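PDB 3LIU: putative cell adhesion protein from Parabacteroides distasonis, which probably serves as a fimbrillin-type pilus subunit of the FimA/Mfa1 family, helping to build surface fimbriae thought to mediate cell adhesion. Local coordinates for residues E202-S207 against I373-M378; L242-L245 against N250-E253. All coordinates share one frame; numbering follows the deposited sequence. Where two conformers were deposited one is given.

Contact 1 (E202-S207 against I373-M378); sequences EVFIAS and IPYDPM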
ATOM      1  N   GLU A 202     -21.328  -0.293   6.635  1.00 14.71           N
ATOM      2  CA  GLU A 202     -19.932   0.063   6.938  1.00 16.11           C
ATOM      3  C   GLU A 202     -18.958  -0.865   6.196  1.00 13.15           C
ATOM      4  O   GLU A 202     -19.248  -2.042   5.951  1.00 14.57           O
ATOM      5  CB  GLU A 202     -19.687  -0.025   8.466  1.00 17.63           C
ATOM      6  CG  GLU A 202     -18.283   0.401   8.954  1.00 19.53           C
ATOM      7  CD  GLU A 202     -18.191   1.881   9.327  1.00 31.86           C
ATOM      8  OE1 GLU A 202     -19.213   2.582   9.228  1.00 29.73           O
ATOM      9  OE2 GLU A 202     -17.103   2.354   9.732  1.00 30.44           O
ATOM     10  N   VAL A 203     -17.794  -0.325   5.848  1.00 13.02           N
ATOM     11  CA  VAL A 203     -16.688  -1.099   5.341  1.00 12.45           C
ATOM     12  C   VAL A 203     -15.449  -0.745   6.152  1.00 14.03           C
ATOM     13  O   VAL A 203     -15.228   0.434   6.476  1.00 15.90           O
ATOM     14  CB  VAL A 203     -16.445  -0.792   3.846  1.00 15.21           C
ATOM     15  CG1 VAL A 203     -15.365  -1.705   3.280  1.00 12.23           C
ATOM     16  CG2 VAL A 203     -17.762  -0.948   3.033  1.00 17.16           C
ATOM     17  N   PHE A 204     -14.657  -1.733   6.542  1.00 11.29           N
ATOM     18  CA  PHE A 204     -13.390  -1.426   7.216  1.00 12.56           C
ATOM     19  C   PHE A 204     -12.303  -2.454   6.969  1.00 13.42           C
ATOM     20  O   PHE A 204     -12.571  -3.560   6.482  1.00 11.18           O
ATOM     21  CB  PHE A 204     -13.587  -1.110   8.731  1.00 12.15           C
ATOM     22  CG  PHE A 204     -13.814  -2.321   9.629  1.00  9.74           C
ATOM     23  CD1 PHE A 204     -15.029  -2.951   9.669  1.00 11.67           C
ATOM     24  CD2 PHE A 204     -12.799  -2.791  10.450  1.00 12.40           C
ATOM     25  CE1 PHE A 204     -15.258  -4.040  10.504  1.00 11.12           C
ATOM     26  CE2 PHE A 204     -13.000  -3.886  11.299  1.00 14.43           C
ATOM     27  CZ  PHE A 204     -14.244  -4.500  11.342  1.00 14.18           C
ATOM     28  N   ILE A 205     -11.071  -2.053   7.285  1.00 11.54           N
ATOM     29  CA  ILE A 205      -9.914  -2.893   7.070  1.00 10.97           C
ATOM     30  C   ILE A 205      -9.306  -3.288   8.407  1.00 12.30           C
ATOM     31  O   ILE A 205      -9.260  -2.454   9.323  1.00 12.13           O
ATOM     32  CB  ILE A 205      -8.827  -2.139   6.254  1.00 12.38           C
ATOM     33  CG1 ILE A 205      -9.384  -1.651   4.924  1.00 14.38           C
ATOM     34  CG2 ILE A 205      -7.548  -3.031   6.074  1.00  9.31           C
ATOM     35  CD1 ILE A 205      -9.977  -2.710   4.000  1.00 14.37           C
ATOM     36  N   ALA A 206      -8.864  -4.542   8.529  1.00  9.64           N
ATOM     37  CA  ALA A 206      -8.196  -5.032   9.767  1.00 11.61           C
ATOM     38  C   ALA A 206      -6.856  -5.652   9.383  1.00 10.93           C
ATOM     39  O   ALA A 206      -6.697  -6.122   8.270  1.00  9.78           O
ATOM     40  CB  ALA A 206      -9.084  -6.065  10.508  1.00  8.75           C
ATOM     41  N   SER A 207      -5.895  -5.687  10.301  1.00 11.73           N
ATOM     42  CA  SER A 207      -4.564  -6.201  10.001  1.00  9.83           C
ATOM     43  C   SER A 207      -3.893  -5.593   8.777  1.00 11.69           C
ATOM     44  O   SER A 207      -3.253  -6.296   8.004  1.00  9.66           O
ATOM     45  CB  SER A 207      -4.554  -7.738   9.883  1.00 15.07           C
ATOM     46  OG  SER A 207      -5.015  -8.313  11.094  1.00 11.32           O
ATOM     47  N   ILE A 373     -20.464 -10.653  15.165  1.00 16.17           N
ATOM     48  CA  ILE A 373     -19.170 -10.159  15.614  1.00 15.54           C
ATOM     49  C   ILE A 373     -18.157 -10.190  14.434  1.00 16.36           C
ATOM     50  O   ILE A 373     -18.304 -10.990  13.478  1.00 16.91           O
ATOM     51  CB  ILE A 373     -18.708 -10.881  16.907  1.00 16.34           C
ATOM     52  CG1 ILE A 373     -18.401 -12.372  16.648  1.00 19.78           C
ATOM     53  CG2 ILE A 373     -19.836 -10.777  18.054  1.00 12.05           C
ATOM     54  CD1 ILE A 373     -17.880 -13.115  17.888  1.00 16.51           C
ATOM     55  N   PRO A 374     -17.184  -9.264  14.449  1.00 12.74           N
ATOM     56  CA  PRO A 374     -16.361  -9.086  13.267  1.00 13.65           C
ATOM     57  C   PRO A 374     -15.291 -10.122  13.039  1.00 13.21           C
ATOM     58  O   PRO A 374     -14.956 -10.397  11.892  1.00 14.29           O
ATOM     59  CB  PRO A 374     -15.730  -7.702  13.488  1.00 15.24           C
ATOM     60  CG  PRO A 374     -15.731  -7.524  15.007  1.00 14.50           C
ATOM     61  CD  PRO A 374     -17.032  -8.138  15.399  1.00 14.77           C
ATOM     62  N   TYR A 375     -14.739 -10.714  14.085  1.00 12.71           N
ATOM     63  CA  TYR A 375     -13.518 -11.502  13.908  1.00 11.37           C
ATOM     64  C   TYR A 375     -13.695 -12.986  14.131  1.00 11.49           C
ATOM     65  O   TYR A 375     -12.722 -13.711  14.296  1.00 11.70           O
ATOM     66  CB  TYR A 375     -12.445 -10.958  14.827  1.00 11.99           C
ATOM     67  CG  TYR A 375     -12.148  -9.485  14.600  1.00 13.30           C
ATOM     68  CD1 TYR A 375     -12.065  -8.958  13.313  1.00 12.79           C
ATOM     69  CD2 TYR A 375     -11.952  -8.626  15.665  1.00 16.74           C
ATOM     70  CE1 TYR A 375     -11.766  -7.633  13.090  1.00 15.35           C
ATOM     71  CE2 TYR A 375     -11.657  -7.282  15.455  1.00 13.45           C
ATOM     72  CZ  TYR A 375     -11.548  -6.795  14.163  1.00 12.60           C
ATOM     73  OH  TYR A 375     -11.238  -5.482  13.935  1.00 13.04           O
ATOM     74  N   ASP A 376     -14.936 -13.436  14.148  1.00 13.64           N
ATOM     75  CA  ASP A 376     -15.257 -14.885  14.086  1.00 17.77           C
ATOM     76  C   ASP A 376     -16.540 -15.073  13.288  1.00 19.42           C
ATOM     77  O   ASP A 376     -17.394 -14.187  13.281  1.00 20.48           O
ATOM     78  CB  ASP A 376     -15.488 -15.472  15.475  1.00 17.17           C
ATOM     79  CG  ASP A 376     -14.201 -15.789  16.200  1.00 14.52           C
ATOM     80  OD1 ASP A 376     -13.387 -16.590  15.707  1.00 15.92           O
ATOM     81  OD2 ASP A 376     -13.988 -15.211  17.266  1.00 22.51           O
ATOM     82  N   PRO A 377     -16.690 -16.220  12.599  1.00 21.46           N
ATOM     83  CA  PRO A 377     -17.944 -16.470  11.883  1.00 19.72           C
ATOM     84  C   PRO A 377     -18.952 -17.118  12.832  1.00 22.27           C
ATOM     85  O   PRO A 377     -18.571 -17.579  13.895  1.00 21.23           O
ATOM     86  CB  PRO A 377     -17.521 -17.478  10.806  1.00 19.25           C
ATOM     87  CG  PRO A 377     -16.460 -18.285  11.509  1.00 19.19           C
ATOM     88  CD  PRO A 377     -15.680 -17.239  12.277  1.00 20.74           C
HETATM   89  N   MSE A 378     -20.221 -17.138  12.427  1.00 22.59           N
HETATM   90  CA  MSE A 378     -21.277 -17.883  13.097  1.00 22.45           C
HETATM   91  C   MSE A 378     -21.826 -18.871  12.082  1.00 23.25           C
HETATM   92  O   MSE A 378     -22.471 -18.460  11.121  1.00 20.55           O
HETATM   93  CB  MSE A 378     -22.380 -16.946  13.590  1.00 23.66           C
HETATM   94  CG  MSE A 378     -22.050 -16.326  14.928  1.00 22.86           C
HETATM   95 SE   MSE A 378     -23.376 -15.131  15.693  0.75 23.50          SE
HETATM   96  CE  MSE A 378     -21.978 -14.393  16.876  1.00 13.89           C
TER
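Phe-204 and Ala-206, two residues apart on strand 193-213, receive Pro-374 and Tyr-375 from the loop between strands 358-366 and 383-391. The Tyr-375 hydroxyl arrives at the rim of the phenylalanine ring, in its plane, with OH 3.5 Å from Phe-204 CE2. Next along that rim, Phe-204 CZ lies 4.1 Å from Pro-374 CB, so the loop borders one end of the ring and covers neither face. Beside this, the methyl group of Ala-206 touches the tyrosine, its CB 4.0 Å from Tyr-375 CE1. No hydrogen bond spans the two segments, and the buried surface is modest at 118 Å², in keeping with the distance between the backbones, whose nearest CA atoms, of Ala-206 and Tyr-375, are 9.3 Å apart.

Within the loop, Pro-374 CG sits 3.9 Å above the plane of the Tyr-375 ring and over its centre, so the proline ring covers one face of the Tyr-375 ring. On the strand, Phe-204 CG stands between its backbone N and carbonyl carbon (chi1 77°), which sets the ring edge against Pro-374 and Tyr-375. Farther out, Ile-310 of strand 308-319 touches both aromatic side chains, and Val-240 touches Ala-206 and Tyr-375. Asp-376 OD1 is hydrogen-bonded to Ser-255 OG, tying the loop to a second one. All four touching residues are buried, as is characteristic of a connecting loop folded over one face of a beta-sheet, here probably covering apolar side chains of that face.

Contact 2 (L242-L245 against N250-E253); sequences LLFL and NIDE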
ATOM      1  N   LEU A 242     -11.626   0.122  13.118  1.00 12.71           N
ATOM      2  CA  LEU A 242     -12.508   0.199  14.271  1.00 13.03           C
ATOM      3  C   LEU A 242     -11.980  -0.646  15.427  1.00 11.43           C
ATOM      4  O   LEU A 242     -11.281  -1.648  15.205  1.00 15.01           O
ATOM      5  CB  LEU A 242     -13.907  -0.338  13.884  1.00 15.11           C
ATOM      6  CG  LEU A 242     -14.643   0.444  12.804  1.00 17.06           C
ATOM      7  CD1 LEU A 242     -15.788  -0.412  12.202  1.00 11.23           C
ATOM      8  CD2 LEU A 242     -15.097   1.784  13.355  1.00 10.92           C
ATOM      9  N   LEU A 243     -12.340  -0.247  16.652  1.00 12.59           N
ATOM     10  CA  LEU A 243     -12.071  -1.020  17.851  1.00 14.77           C
ATOM     11  C   LEU A 243     -13.398  -1.577  18.408  1.00 16.58           C
ATOM     12  O   LEU A 243     -14.455  -1.003  18.222  1.00 16.10           O
ATOM     13  CB  LEU A 243     -11.356  -0.185  18.906  1.00 15.38           C
ATOM     14  CG  LEU A 243     -10.030   0.455  18.508  1.00 18.21           C
ATOM     15  CD1 LEU A 243      -9.498   1.447  19.626  1.00  6.13           C
ATOM     16  CD2 LEU A 243      -9.040  -0.637  18.228  1.00 18.51           C
ATOM     17  N   PHE A 244     -13.331  -2.727  19.064  1.00 18.26           N
ATOM     18  CA  PHE A 244     -14.530  -3.365  19.596  1.00 22.97           C
ATOM     19  C   PHE A 244     -14.354  -3.585  21.105  1.00 27.13           C
ATOM     20  O   PHE A 244     -13.269  -3.347  21.665  1.00 28.06           O
ATOM     21  CB  PHE A 244     -14.843  -4.651  18.803  1.00 21.28           C
ATOM     22  CG  PHE A 244     -15.174  -4.382  17.367  1.00 20.39           C
ATOM     23  CD1 PHE A 244     -14.172  -4.312  16.405  1.00 17.57           C
ATOM     24  CD2 PHE A 244     -16.488  -4.101  16.983  1.00 19.32           C
ATOM     25  CE1 PHE A 244     -14.490  -4.015  15.065  1.00 16.16           C
ATOM     26  CE2 PHE A 244     -16.788  -3.798  15.662  1.00 17.30           C
ATOM     27  CZ  PHE A 244     -15.784  -3.769  14.710  1.00 17.04           C
ATOM     28  N   LEU A 245     -15.433  -3.930  21.794  1.00 34.09           N
ATOM     29  CA  LEU A 245     -15.332  -4.095  23.266  1.00 39.29           C
ATOM     30  C   LEU A 245     -14.511  -5.353  23.601  1.00 41.12           C
ATOM     31  O   LEU A 245     -14.579  -6.374  22.896  1.00 39.54           O
ATOM     32  CB  LEU A 245     -16.715  -4.142  23.943  1.00 39.01           C
ATOM     33  CG  LEU A 245     -17.343  -2.779  24.190  1.00 41.04           C
ATOM     34  CD1 LEU A 245     -18.717  -3.006  24.745  1.00 36.70           C
ATOM     35  CD2 LEU A 245     -16.473  -1.927  25.125  1.00 36.22           C
ATOM     36  N   ASN A 250     -14.682 -10.506  24.980  1.00 34.35           N
ATOM     37  CA  ASN A 250     -13.690  -9.814  24.157  1.00 30.88           C
ATOM     38  C   ASN A 250     -13.960 -10.063  22.702  1.00 25.98           C
ATOM     39  O   ASN A 250     -13.585 -11.104  22.165  1.00 27.96           O
ATOM     40  CB  ASN A 250     -12.242 -10.230  24.454  1.00 30.27           C
ATOM     41  CG  ASN A 250     -11.216  -9.420  23.616  1.00 36.93           C
ATOM     42  OD1 ASN A 250     -11.566  -8.422  22.953  1.00 34.89           O
ATOM     43  ND2 ASN A 250      -9.953  -9.860  23.634  1.00 36.24           N
ATOM     44  N   ILE A 251     -14.571  -9.099  22.043  1.00 22.25           N
ATOM     45  CA  ILE A 251     -14.809  -9.252  20.633  1.00 22.03           C
ATOM     46  C   ILE A 251     -13.834  -8.470  19.752  1.00 19.93           C
ATOM     47  O   ILE A 251     -14.008  -8.457  18.524  1.00 17.70           O
ATOM     48  CB  ILE A 251     -16.280  -8.983  20.302  1.00 22.16           C
ATOM     49  CG1 ILE A 251     -16.641  -7.526  20.464  1.00 24.85           C
ATOM     50  CG2 ILE A 251     -17.205  -9.856  21.208  1.00 22.82           C
ATOM     51  CD1 ILE A 251     -17.982  -7.189  19.803  1.00 25.10           C
ATOM     52  N   ASP A 252     -12.811  -7.837  20.349  1.00 18.49           N
ATOM     53  CA  ASP A 252     -11.794  -7.108  19.561  1.00 18.22           C
ATOM     54  C   ASP A 252     -10.743  -8.006  18.917  1.00 17.46           C
ATOM     55  O   ASP A 252      -9.889  -7.529  18.172  1.00 14.76           O
ATOM     56  CB  ASP A 252     -11.087  -6.012  20.386  1.00 19.07           C
ATOM     57  CG  ASP A 252     -10.395  -4.982  19.497  1.00 18.49           C
ATOM     58  OD1 ASP A 252     -11.088  -4.450  18.612  1.00 16.81           O
ATOM     59  OD2 ASP A 252      -9.171  -4.707  19.677  1.00 17.97           O
ATOM     60  N   GLU A 253     -10.831  -9.287  19.229  1.00 15.82           N
ATOM     61  CA  GLU A 253      -9.937 -10.320  18.744  0.50 17.31           C
ATOM     62  C   GLU A 253     -10.850 -11.507  18.413  1.00 16.52           C
ATOM     63  O   GLU A 253     -11.978 -11.591  18.941  1.00 16.24           O
ATOM     64  CB  GLU A 253      -8.940 -10.665  19.859  0.50 19.55           C
ATOM     65  CG  GLU A 253      -7.712 -11.464  19.457  0.50 27.19           C
ATOM     66  CD  GLU A 253      -6.548 -11.279  20.424  0.50 23.03           C
ATOM     67  OE1 GLU A 253      -6.728 -10.527  21.399  0.50 31.82           O
ATOM     68  OE2 GLU A 253      -5.461 -11.866  20.198  0.50 14.77           O
TER
HETATM   69  O   HOH W   1     -10.340  -4.077  16.062  1.00 16.92           O
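Phe-244 and Asp-252 bring their CA atoms to 4.6 Å as the chain doubles back, and one backbone bond, from Ile-251 N to Leu-245 O (2.9 Å), ties the two limbs. The other direct bond uses a side chain. Asp-252 OD1 accepts the Phe-244 amide at 2.9 Å, with the N-H reaching it from above the carboxylate plane, 48° out. With CG anti to its backbone N (chi1 -161°), the aspartate extends across to the facing limb and crosses the Phe-244 side chain at about a right angle. The same oxygen accepts a hydrogen bond from a water, 2.7 Å from Asp-252 OD1, which also donates to Leu-242 O, so OD1 serves one limb both directly and through solvent.

OD1 also lies near the plane of the Phe-244 ring, at its edge, 3.8 Å from CD1 of that residue. Apolar contact is slight: CG1 of Ile-251 rests 3.8 Å from Phe-244 CB. Shortened to an alanine here, Asp-252 would lose its carboxylate, which is likely to leave the Phe-244 amide without its acceptor and the bridging water without one of its two anchors, with the backbone bond from Ile-251 N left as the one direct hydrogen bond between the limbs.

Asn-250 shapes the returning limb, its OD1 accepting from Asp-252 N at 2.9 Å with the donor 41° above the carbonyl plane. This is an Asx turn, here within a partly solvent-exposed loop between strands 238-240 and 262-263 that reverses without regular strand pairing.

The two contacts are neighbours, their centres about 10 Å apart, and both lie on the same side of the chain's centre. Contact 2 is local, with four residues between its segments, and falls inside the 165-residue interval that contact 1 closes. Four approaches join them directly: Tyr-375 CE2 is 3.3 Å from Asp-252 O, Tyr-375 CD2 also nears Ile-251 O, Pro-374 CG packs on Phe-244 CE1, and Phe-204 CD1 meets Leu-242 CD1. The loop 373-378 therefore lies against both strand 193-213 and the excursion leaving strand 238-240, itself an antiparallel partner of strand 193-213. Residues distant in sequence thus converge on one patch beside the sheet that holds strand 193-213.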